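Local atomic coordinates of citrate lyase, subunit 1 (Methanosaeta concilii, PDB entry 6HXI), a protein that probably cleaves citrate in an ATP- and coenzyme A-dependent reaction to give acetyl-CoA and oxaloacetate, and belongs to the ATP citrate lyases. Residues C[363-367]-C[395-399]; C[174-179]-C[203-208]; C[56-62]-C[103-109]; C[17-22]-C[229-233]. All coordinates share one frame; numbering follows the deposited sequence.

Interaction 1: residues C[363-367]-C[395-399]; sequences QQKLQ and RLGVP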
# COMPACT_ATOMS: atom_id res chain seq x y z
N GLN C 363 -34.16 -39.14 -20.15
CA GLN C 363 -34.62 -39.06 -21.55
C GLN C 363 -34.86 -40.41 -22.24
O GLN C 363 -35.93 -40.60 -22.82
CB GLN C 363 -33.65 -38.20 -22.38
CG GLN C 363 -34.05 -37.99 -23.84
CD GLN C 363 -32.98 -37.27 -24.63
OE1 GLN C 363 -33.14 -36.10 -25.00
NE2 GLN C 363 -31.86 -37.94 -24.90
N GLN C 364 -33.86 -41.33 -22.20
CA GLN C 364 -33.97 -42.65 -22.83
C GLN C 364 -35.02 -43.53 -22.14
O GLN C 364 -35.90 -44.09 -22.81
CB GLN C 364 -32.60 -43.35 -22.86
CG GLN C 364 -32.46 -44.38 -23.99
CD GLN C 364 -31.35 -45.36 -23.76
OE1 GLN C 364 -30.18 -44.99 -23.57
NE2 GLN C 364 -31.68 -46.64 -23.80
N LYS C 365 -34.95 -43.60 -20.79
CA LYS C 365 -35.87 -44.35 -19.93
C LYS C 365 -37.32 -43.80 -19.98
O LYS C 365 -38.25 -44.58 -19.81
CB LYS C 365 -35.35 -44.40 -18.49
CG LYS C 365 -34.62 -45.69 -18.17
CD LYS C 365 -33.74 -45.57 -16.93
CE LYS C 365 -32.95 -46.85 -16.70
NZ LYS C 365 -31.92 -46.72 -15.64
N LEU C 366 -37.49 -42.48 -20.26
CA LEU C 366 -38.80 -41.82 -20.39
C LEU C 366 -39.51 -42.24 -21.67
O LEU C 366 -40.72 -42.52 -21.62
CB LEU C 366 -38.66 -40.29 -20.36
CG LEU C 366 -38.51 -39.61 -19.00
CD1 LEU C 366 -37.97 -38.22 -19.17
CD2 LEU C 366 -39.83 -39.53 -18.27
N GLN C 367 -38.79 -42.27 -22.82
CA GLN C 367 -39.32 -42.66 -24.14
C GLN C 367 -39.70 -44.14 -24.15
O GLN C 367 -40.80 -44.49 -24.58
CB GLN C 367 -38.31 -42.35 -25.26
CG GLN C 367 -38.04 -40.86 -25.48
CD GLN C 367 -36.84 -40.55 -26.35
OE1 GLN C 367 -36.88 -39.67 -27.21
NE2 GLN C 367 -35.72 -41.23 -26.13
N ARG C 395 -37.75 -31.06 -27.32
CA ARG C 395 -36.48 -31.73 -27.64
C ARG C 395 -36.32 -33.14 -27.02
O ARG C 395 -35.53 -33.94 -27.53
CB ARG C 395 -35.28 -30.83 -27.28
CG ARG C 395 -35.05 -30.60 -25.79
CD ARG C 395 -33.83 -29.74 -25.53
NE ARG C 395 -33.41 -29.81 -24.14
CZ ARG C 395 -33.81 -28.97 -23.18
NH1 ARG C 395 -33.37 -29.12 -21.94
NH2 ARG C 395 -34.64 -27.98 -23.47
N LEU C 396 -37.04 -33.43 -25.92
CA LEU C 396 -36.97 -34.69 -25.16
C LEU C 396 -37.53 -35.91 -25.90
O LEU C 396 -37.00 -37.01 -25.74
CB LEU C 396 -37.66 -34.54 -23.78
CG LEU C 396 -37.06 -35.32 -22.60
CD1 LEU C 396 -35.63 -34.90 -22.29
CD2 LEU C 396 -37.88 -35.11 -21.36
N GLY C 397 -38.59 -35.71 -26.68
CA GLY C 397 -39.23 -36.79 -27.43
C GLY C 397 -40.36 -37.47 -26.68
O GLY C 397 -40.77 -38.58 -27.05
N VAL C 398 -40.86 -36.82 -25.62
CA VAL C 398 -41.97 -37.29 -24.78
C VAL C 398 -43.02 -36.17 -24.69
O VAL C 398 -42.64 -34.99 -24.65
CB VAL C 398 -41.56 -37.84 -23.38
CG1 VAL C 398 -40.83 -39.18 -23.49
CG2 VAL C 398 -40.74 -36.83 -22.58
N PRO C 399 -44.34 -36.49 -24.68
CA PRO C 399 -45.35 -35.41 -24.60
C PRO C 399 -45.36 -34.66 -23.26
O PRO C 399 -45.52 -35.27 -22.20
CB PRO C 399 -46.68 -36.14 -24.88
CG PRO C 399 -46.30 -37.51 -25.39
CD PRO C 399 -44.99 -37.81 -24.74
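L366 and the glutamines Q363 and Q367 meet L396 and V398 in an apolar helix-to-turn contact at the edge of the citrate-binding part of the chain. The setting is a beta-alpha-beta crossover: strand 371-376 leads through helix 382-396 to the parallel strand 400-403, and the short helix 363-368 that precedes the first strand packs on the turn leading into the second. L396 works as a fork. Its CD1 branch lies against the aliphatic part of Q363, 3.8 Å from CG, the leucine and glutamine side chains running antiparallel past one another; its CD2 branch touches L366 CD1 at 3.8 Å. Q363 CG is anti to the backbone N (chi1 -178°), which carries the extended chain alongside L396 and brings CG within 3.6 Å of L396 O. L359 of helix 348-361 touches both leucines, adding to the apolar patch. Farther out, the guanidinium of R395 forms a salt bridge with E360 of that same helix. G397 ends the helical run with a positive phi of 91°, where a side chain would press on the carbonyl O of L396, and the chain then swings V398 toward helix 363-368. The CG1 methyl of V398 rests on the helix backbone, 3.8 Å from both L366 C and Q367 N, with Q367 CG crossing it at nearly a right angle and also 3.8 Å away.

Interaction 2: residues C[174-179]-C[203-208]; sequences DKRALV and FTFSGR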
# COMPACT_ATOMS: atom_id res chain seq x y z
N ASP C 174 -51.81 -47.40 50.26
CA ASP C 174 -50.47 -47.24 49.69
C ASP C 174 -50.53 -47.18 48.17
O ASP C 174 -49.83 -46.36 47.58
CB ASP C 174 -49.53 -48.39 50.15
CG ASP C 174 -49.34 -48.51 51.65
OD1 ASP C 174 -48.94 -47.51 52.29
OD2 ASP C 174 -49.51 -49.64 52.18
N LYS C 175 -51.41 -48.02 47.53
CA LYS C 175 -51.58 -48.07 46.06
C LYS C 175 -52.01 -46.73 45.46
O LYS C 175 -51.38 -46.31 44.49
CB LYS C 175 -52.51 -49.20 45.61
CG LYS C 175 -51.79 -50.48 45.16
CD LYS C 175 -51.25 -51.33 46.32
CE LYS C 175 -50.50 -52.55 45.85
NZ LYS C 175 -49.81 -53.25 46.97
N ARG C 176 -53.02 -46.05 46.06
CA ARG C 176 -53.48 -44.74 45.59
C ARG C 176 -52.35 -43.73 45.50
O ARG C 176 -52.28 -43.01 44.50
CB ARG C 176 -54.62 -44.19 46.44
CG ARG C 176 -55.38 -43.05 45.79
CD ARG C 176 -56.27 -42.39 46.80
NE ARG C 176 -57.26 -41.53 46.16
CZ ARG C 176 -58.05 -40.68 46.81
NH1 ARG C 176 -58.92 -39.94 46.14
NH2 ARG C 176 -57.96 -40.56 48.13
N ALA C 177 -51.45 -43.69 46.50
CA ALA C 177 -50.30 -42.78 46.51
C ALA C 177 -49.24 -43.22 45.48
O ALA C 177 -48.59 -42.37 44.86
CB ALA C 177 -49.68 -42.71 47.90
N LEU C 178 -49.09 -44.55 45.29
CA LEU C 178 -48.13 -45.14 44.34
C LEU C 178 -48.54 -44.91 42.90
O LEU C 178 -47.66 -44.70 42.07
CB LEU C 178 -47.92 -46.65 44.60
CG LEU C 178 -47.09 -47.05 45.82
CD1 LEU C 178 -47.46 -48.44 46.29
CD2 LEU C 178 -45.60 -46.94 45.54
N VAL C 179 -49.85 -44.95 42.61
CA VAL C 179 -50.40 -44.71 41.26
C VAL C 179 -50.34 -43.20 40.96
O VAL C 179 -50.00 -42.83 39.84
CB VAL C 179 -51.81 -45.33 41.03
CG1 VAL C 179 -52.25 -45.14 39.58
CG2 VAL C 179 -51.82 -46.82 41.36
N PHE C 203 -50.82 -52.09 33.37
CA PHE C 203 -49.66 -51.95 34.25
C PHE C 203 -49.99 -52.68 35.56
O PHE C 203 -51.17 -52.92 35.84
CB PHE C 203 -49.21 -50.49 34.44
CG PHE C 203 -50.01 -49.56 35.32
CD1 PHE C 203 -49.72 -49.43 36.68
CD2 PHE C 203 -50.95 -48.70 34.77
CE1 PHE C 203 -50.42 -48.53 37.48
CE2 PHE C 203 -51.65 -47.79 35.58
CZ PHE C 203 -51.38 -47.71 36.92
N THR C 204 -48.97 -53.10 36.32
CA THR C 204 -49.14 -53.82 37.59
C THR C 204 -48.07 -53.43 38.62
O THR C 204 -47.22 -52.56 38.37
CB THR C 204 -49.20 -55.36 37.37
OG1 THR C 204 -50.07 -55.67 36.27
CG2 THR C 204 -49.68 -56.12 38.61
N PHE C 205 -48.13 -54.09 39.79
CA PHE C 205 -47.24 -53.95 40.92
C PHE C 205 -46.37 -55.18 41.13
O PHE C 205 -46.82 -56.31 40.97
CB PHE C 205 -48.06 -53.63 42.19
CG PHE C 205 -48.62 -52.24 42.19
CD1 PHE C 205 -47.88 -51.17 42.67
CD2 PHE C 205 -49.90 -51.99 41.69
CE1 PHE C 205 -48.40 -49.87 42.67
CE2 PHE C 205 -50.42 -50.69 41.68
CZ PHE C 205 -49.66 -49.64 42.17
N SER C 206 -45.10 -54.92 41.47
CA SER C 206 -44.06 -55.89 41.82
C SER C 206 -43.61 -55.41 43.19
O SER C 206 -42.69 -54.60 43.29
CB SER C 206 -42.91 -55.84 40.82
OG SER C 206 -42.06 -56.96 40.95
N GLY C 207 -44.37 -55.81 44.21
CA GLY C 207 -44.17 -55.35 45.58
C GLY C 207 -44.69 -53.93 45.70
O GLY C 207 -45.89 -53.69 45.50
N ARG C 208 -43.79 -52.97 45.97
CA ARG C 208 -44.12 -51.54 46.04
C ARG C 208 -43.61 -50.84 44.77
O ARG C 208 -43.65 -49.61 44.68
CB ARG C 208 -43.56 -50.88 47.32
CG ARG C 208 -44.35 -51.22 48.59
CD ARG C 208 -44.14 -50.22 49.71
NE ARG C 208 -45.21 -49.22 49.76
CZ ARG C 208 -45.13 -48.01 49.21
NH1 ARG C 208 -44.03 -47.63 48.57
NH2 ARG C 208 -46.15 -47.17 49.31
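F205 has CG anti to its own carbonyl carbon (chi1 -72°), which sends the ring from the strand toward helix 174-179, while K175 bends at chi2 (77°) and lays its CG over one face of that ring. R208 turns at chi3 (97°), bringing its guanidinium back onto L178. This is helix-on-sheet packing in the ATP-grasp part of the chain: helix 173-192 lies across the antiparallel sheet that contains strand 195-206. The CG of K175 makes a CH-pi contact 4.0 Å from the F205 ring centroid; its NZ is farther off, at most a weak cation-pi attraction. Round the ring edge, L178 CB approaches CE1 at 3.8 Å and V179 CG2 approaches CZ at 3.6 Å. With F205 cut back to an alanine, the K175 methylenes would probably lose the surface they lie on, and a gap would open beside L178 and V179. Two residues back along the strand, F203, which also points toward the helix, takes V179 CG1 at its ring edge, 3.8 Å from CZ, and meets the F182 ring from farther along the helix. Near the exposed end, D174 and R208 carry opposite charges but stay beyond salt-bridge distance. L178 lies against the guanidinium, with CD1 over one face, 3.5 Å from R208 NH2, and CD2 3.4 Å from R208 O.

Interaction 3: residues C[56-62]-C[103-109]; sequences LVVKPDQ and LSYFLIE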
# COMPACT_ATOMS: atom_id res chain seq x y z
N LEU C 56 -40.36 -66.33 30.43
CA LEU C 56 -40.56 -65.34 29.39
C LEU C 56 -41.99 -65.16 28.86
O LEU C 56 -42.91 -65.92 29.18
CB LEU C 56 -39.63 -65.67 28.20
CG LEU C 56 -38.16 -65.98 28.50
CD1 LEU C 56 -37.48 -66.50 27.29
CD2 LEU C 56 -37.41 -64.76 29.02
N VAL C 57 -42.14 -64.08 28.06
CA VAL C 57 -43.29 -63.64 27.26
C VAL C 57 -42.69 -63.23 25.90
O VAL C 57 -41.75 -62.44 25.84
CB VAL C 57 -44.11 -62.48 27.90
CG1 VAL C 57 -45.25 -62.03 26.99
CG2 VAL C 57 -44.67 -62.88 29.25
N VAL C 58 -43.23 -63.78 24.81
CA VAL C 58 -42.78 -63.42 23.47
C VAL C 58 -44.03 -63.13 22.62
O VAL C 58 -44.97 -63.92 22.59
CB VAL C 58 -41.73 -64.40 22.85
CG1 VAL C 58 -42.18 -65.85 22.88
CG2 VAL C 58 -41.29 -63.97 21.45
N LYS C 59 -44.06 -61.93 22.02
CA LYS C 59 -45.17 -61.42 21.23
C LYS C 59 -44.70 -60.56 20.04
O LYS C 59 -43.65 -59.92 20.15
CB LYS C 59 -46.14 -60.61 22.14
CG LYS C 59 -45.47 -59.50 22.97
CD LYS C 59 -46.39 -58.98 24.06
CE LYS C 59 -45.61 -58.32 25.16
NZ LYS C 59 -46.49 -57.53 26.07
N PRO C 60 -45.46 -60.50 18.91
CA PRO C 60 -45.02 -59.66 17.78
C PRO C 60 -45.10 -58.15 18.08
O PRO C 60 -46.10 -57.68 18.65
CB PRO C 60 -45.94 -60.08 16.63
CG PRO C 60 -47.15 -60.62 17.28
CD PRO C 60 -46.74 -61.18 18.61
N ASP C 61 -44.03 -57.41 17.73
CA ASP C 61 -43.90 -55.97 17.95
C ASP C 61 -43.90 -55.23 16.61
O ASP C 61 -42.90 -54.62 16.22
CB ASP C 61 -42.63 -55.68 18.78
CG ASP C 61 -42.64 -54.35 19.52
OD1 ASP C 61 -43.64 -53.59 19.38
OD2 ASP C 61 -41.67 -54.07 20.24
N GLN C 62 -45.04 -55.28 15.89
CA GLN C 62 -45.17 -54.64 14.58
C GLN C 62 -46.34 -53.64 14.53
O GLN C 62 -46.92 -53.39 13.46
CB GLN C 62 -45.24 -55.70 13.47
CG GLN C 62 -43.87 -56.19 13.03
CD GLN C 62 -43.96 -57.37 12.10
OE1 GLN C 62 -44.22 -58.50 12.52
NE2 GLN C 62 -43.73 -57.14 10.82
N LEU C 103 -44.90 -61.72 9.59
CA LEU C 103 -44.45 -61.38 10.94
C LEU C 103 -42.91 -61.32 10.92
O LEU C 103 -42.28 -62.25 10.44
CB LEU C 103 -44.94 -62.42 11.97
CG LEU C 103 -46.44 -62.44 12.30
CD1 LEU C 103 -46.80 -63.66 13.12
CD2 LEU C 103 -46.88 -61.17 13.04
N SER C 104 -42.30 -60.20 11.38
CA SER C 104 -40.83 -60.07 11.32
C SER C 104 -40.16 -59.58 12.61
O SER C 104 -38.97 -59.82 12.79
CB SER C 104 -40.42 -59.18 10.15
OG SER C 104 -40.80 -59.75 8.91
N TYR C 105 -40.91 -58.88 13.49
CA TYR C 105 -40.36 -58.35 14.75
C TYR C 105 -41.11 -58.86 15.97
O TYR C 105 -42.34 -58.81 16.00
CB TYR C 105 -40.26 -56.82 14.72
CG TYR C 105 -39.28 -56.32 13.67
CD1 TYR C 105 -37.93 -56.18 13.96
CD2 TYR C 105 -39.71 -56.00 12.38
CE1 TYR C 105 -37.02 -55.75 12.99
CE2 TYR C 105 -38.81 -55.58 11.40
CZ TYR C 105 -37.47 -55.45 11.72
OH TYR C 105 -36.58 -55.00 10.76
N PHE C 106 -40.36 -59.38 16.95
CA PHE C 106 -40.90 -59.98 18.18
C PHE C 106 -40.19 -59.48 19.43
O PHE C 106 -38.95 -59.42 19.46
CB PHE C 106 -40.81 -61.52 18.13
CG PHE C 106 -41.56 -62.16 16.98
CD1 PHE C 106 -40.94 -62.35 15.75
CD2 PHE C 106 -42.87 -62.58 17.12
CE1 PHE C 106 -41.63 -62.91 14.67
CE2 PHE C 106 -43.57 -63.14 16.05
CZ PHE C 106 -42.94 -63.31 14.84
N LEU C 107 -40.97 -59.18 20.46
CA LEU C 107 -40.40 -58.72 21.73
C LEU C 107 -40.34 -59.87 22.74
O LEU C 107 -41.32 -60.60 22.92
CB LEU C 107 -41.20 -57.52 22.28
CG LEU C 107 -40.90 -57.06 23.73
CD1 LEU C 107 -39.54 -56.35 23.84
CD2 LEU C 107 -42.00 -56.19 24.26
N ILE C 108 -39.17 -60.02 23.40
CA ILE C 108 -38.97 -61.00 24.47
C ILE C 108 -38.73 -60.24 25.78
O ILE C 108 -37.89 -59.34 25.86
CB ILE C 108 -37.92 -62.13 24.22
CG1 ILE C 108 -38.01 -62.66 22.77
CG2 ILE C 108 -38.12 -63.28 25.24
CD1 ILE C 108 -36.79 -63.43 22.32
N GLU C 109 -39.51 -60.58 26.80
CA GLU C 109 -39.42 -59.97 28.11
C GLU C 109 -39.78 -60.95 29.25
O GLU C 109 -40.46 -61.95 28.98
CB GLU C 109 -40.29 -58.70 28.16
CG GLU C 109 -41.79 -58.94 28.09
CD GLU C 109 -42.65 -57.70 28.24
OE1 GLU C 109 -42.11 -56.63 28.60
OE2 GLU C 109 -43.88 -57.80 28.01
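V58 and I108 stand shoulder to shoulder on one face of the sheet, V58 CG2 3.8 Å from I108 CG1. The other branch of I108, CG2, meets L56 CD1 at 3.9 Å, so the isoleucine sits against two neighbours of the opposing strand. Farther along, the P60 ring is the bump: its CB fits between L103 CD2 and F106 CE2, each 3.9 Å away. Y85 and L86 of helix 79-89 come in over V58, and Y85 also touches P60. Beneath these shapes is a pair of antiparallel strands at the centre of a four-stranded sheet in the ATP-grasp part of the chain. V57 with E109 and K59 with L107 are its hydrogen-bonded pairs, with L107 N to K59 O at 2.8 Å. The V57, K59, L107 and E109 face turns toward helix 8-18. There K59 NZ forms a salt bridge with E109 OE2 whose hydrogen bond is weak; its strongest partner is E8, D214 makes a further salt bridge, and E109 pairs with K12. Past the strand end, D61 N bonds Y105 O. Q62 reaches across with CG at the Y105 ring edge, and its OE1 accepts S104 N at 2.8 Å, the donor standing 46° above the amide plane; Y105 N adds a weak bond. A leucine in place of Q62 would probably leave S104 N and Y105 N without this acceptor and let the turn shift. The remaining end of the amide, NE2, bonds weakly to R102 O.

Interaction 4: residues C[17-22]-C[229-233]; sequences RYLPEY and KRWSE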
# COMPACT_ATOMS: atom_id res chain seq x y z
N ARG C 17 -35.27 -46.56 31.07
CA ARG C 17 -34.16 -45.61 31.15
C ARG C 17 -34.50 -44.29 31.82
O ARG C 17 -33.78 -43.88 32.73
CB ARG C 17 -33.56 -45.36 29.74
CG ARG C 17 -32.12 -44.84 29.76
CD ARG C 17 -31.27 -45.43 28.65
NE ARG C 17 -31.24 -44.58 27.46
CZ ARG C 17 -32.03 -44.73 26.40
NH1 ARG C 17 -32.94 -45.71 26.37
NH2 ARG C 17 -31.92 -43.91 25.36
N TYR C 18 -35.56 -43.60 31.37
CA TYR C 18 -35.84 -42.23 31.83
C TYR C 18 -36.93 -42.08 32.92
O TYR C 18 -36.88 -41.09 33.65
CB TYR C 18 -36.09 -41.32 30.61
CG TYR C 18 -34.88 -41.32 29.70
CD1 TYR C 18 -33.69 -40.70 30.09
CD2 TYR C 18 -34.87 -42.07 28.53
CE1 TYR C 18 -32.54 -40.78 29.30
CE2 TYR C 18 -33.72 -42.17 27.74
CZ TYR C 18 -32.56 -41.52 28.13
OH TYR C 18 -31.41 -41.59 27.38
N LEU C 19 -37.83 -43.07 33.12
CA LEU C 19 -38.81 -42.92 34.21
C LEU C 19 -38.17 -42.93 35.64
O LEU C 19 -38.64 -42.13 36.46
CB LEU C 19 -39.98 -43.91 34.12
CG LEU C 19 -41.21 -43.52 34.97
CD1 LEU C 19 -42.06 -42.45 34.27
CD2 LEU C 19 -42.05 -44.74 35.29
N PRO C 20 -37.09 -43.70 35.95
CA PRO C 20 -36.49 -43.62 37.30
C PRO C 20 -35.85 -42.27 37.69
O PRO C 20 -35.28 -42.16 38.77
CB PRO C 20 -35.44 -44.74 37.29
CG PRO C 20 -35.80 -45.61 36.16
CD PRO C 20 -36.40 -44.72 35.14
N GLU C 21 -35.96 -41.24 36.82
CA GLU C 21 -35.45 -39.87 37.01
C GLU C 21 -36.52 -38.95 37.61
O GLU C 21 -36.20 -37.90 38.16
CB GLU C 21 -34.97 -39.28 35.67
CG GLU C 21 -33.59 -39.78 35.25
CD GLU C 21 -33.08 -39.28 33.91
OE1 GLU C 21 -33.38 -38.13 33.53
OE2 GLU C 21 -32.32 -40.04 33.26
N TYR C 22 -37.80 -39.36 37.49
CA TYR C 22 -38.99 -38.66 37.98
C TYR C 22 -39.60 -39.41 39.18
O TYR C 22 -40.15 -38.80 40.10
CB TYR C 22 -40.03 -38.55 36.83
CG TYR C 22 -39.50 -37.94 35.55
CD1 TYR C 22 -39.14 -36.60 35.50
CD2 TYR C 22 -39.34 -38.71 34.41
CE1 TYR C 22 -38.66 -36.02 34.32
CE2 TYR C 22 -38.86 -38.14 33.22
CZ TYR C 22 -38.52 -36.80 33.18
OH TYR C 22 -38.03 -36.24 32.02
N LYS C 229 -30.45 -37.39 22.68
CA LYS C 229 -29.92 -38.32 23.67
C LYS C 229 -30.97 -39.37 24.12
O LYS C 229 -30.62 -40.54 24.25
CB LYS C 229 -29.27 -37.61 24.87
CG LYS C 229 -30.12 -36.52 25.53
CD LYS C 229 -29.50 -36.07 26.86
CE LYS C 229 -30.47 -35.27 27.69
NZ LYS C 229 -30.05 -35.18 29.11
N ARG C 230 -32.24 -38.95 24.33
CA ARG C 230 -33.27 -39.89 24.77
C ARG C 230 -33.69 -40.86 23.66
O ARG C 230 -33.88 -42.04 23.94
CB ARG C 230 -34.47 -39.16 25.40
CG ARG C 230 -34.12 -38.49 26.72
CD ARG C 230 -35.34 -37.95 27.46
NE ARG C 230 -35.01 -37.48 28.80
CZ ARG C 230 -35.90 -37.27 29.77
NH1 ARG C 230 -37.19 -37.51 29.56
NH2 ARG C 230 -35.50 -36.85 30.96
N TRP C 231 -33.76 -40.41 22.40
CA TRP C 231 -34.15 -41.25 21.26
C TRP C 231 -32.96 -41.98 20.58
O TRP C 231 -33.17 -42.63 19.55
CB TRP C 231 -34.88 -40.41 20.18
CG TRP C 231 -36.18 -39.77 20.57
CD1 TRP C 231 -36.73 -39.70 21.82
CD2 TRP C 231 -37.08 -39.08 19.69
NE1 TRP C 231 -37.92 -39.01 21.77
CE2 TRP C 231 -38.16 -38.62 20.47
CE3 TRP C 231 -37.09 -38.84 18.31
CZ2 TRP C 231 -39.23 -37.91 19.92
CZ3 TRP C 231 -38.15 -38.13 17.77
CH2 TRP C 231 -39.20 -37.66 18.58
N SER C 232 -31.74 -41.85 21.16
CA SER C 232 -30.48 -42.41 20.63
C SER C 232 -30.55 -43.87 20.15
O SER C 232 -30.05 -44.18 19.06
CB SER C 232 -29.35 -42.24 21.64
OG SER C 232 -29.63 -42.96 22.83
N GLU C 233 -31.17 -44.74 20.97
CA GLU C 233 -31.30 -46.18 20.74
C GLU C 233 -32.53 -46.60 19.91
O GLU C 233 -32.78 -47.80 19.78
CB GLU C 233 -31.29 -46.93 22.09
CG GLU C 233 -29.90 -47.27 22.59
CD GLU C 233 -29.37 -46.39 23.71
OE1 GLU C 233 -29.89 -46.49 24.84
OE2 GLU C 233 -28.38 -45.65 23.47
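The Y18 ring lies between two arginine chains: R230 CG sits over the centre of one face, 3.7 Å from the ring centroid in a CH-pi contact, and R17 CG lies against the opposite face, displaced toward the rim. The guanidinium of R17 is covered on both sides in turn. Y18 CE2 stands over one face and E233 OE1 over the other, 3.2 Å from R17 CZ. That oxygen lies well out of the guanidinium plane, so the R17 NH2 to E233 OE1 salt bridge, at 3.3 Å, is an attraction of charges with no N-H aimed along it. R17 gets there by bending at chi2 and again at chi3 (94°), folding its end back over its neighbour Y18. R230 does the reverse: extended from CG to NE, it runs across the Y18 ring with its guanidinium tilted only 17° from the ring plane. In the ATP-grasp part of the chain, helix 8-18 and the 3-10 turn after it thus meet the loop that follows strand 209-220. Beyond Y18, the guanidinium edge of R230 grips Y22 OH end-on, NH1 at 2.9 Å and NH2 at 2.8 Å. Both bonds are bent, because one oxygen serves two nitrogens, and the Y22 ring is turned 66° from the guanidinium. R230 NH1 is also bonded to T193 OG1, and Y22 OH makes a weak hydrogen bond with D192, so the far end of helix 173-192 shares the site. E21 approaches obliquely, OE1 3.6 Å from R230 NH2 in a salt bridge.

In the fold
From the N terminus, the first residues of interaction 4 come up at the end of helix 8-18 and wait more than 200 residues for their partners at 229-233. Inside that long loop, interaction 3 closes first, pairing strands 56-60 and 106-110 within the four-stranded sheet, and interaction 2 follows, seating helix 173-192 on strand 195-206 of the six-stranded sheet. These two are in series and none of the loops cross. Interaction 4 itself joins a helix end to a loop. The three contacts, all in the ATP-grasp part, lie 21 to 26 Å apart between centres. Interaction 1 closes later, in the citrate-binding part, its centre 49 to 69 Å from the others.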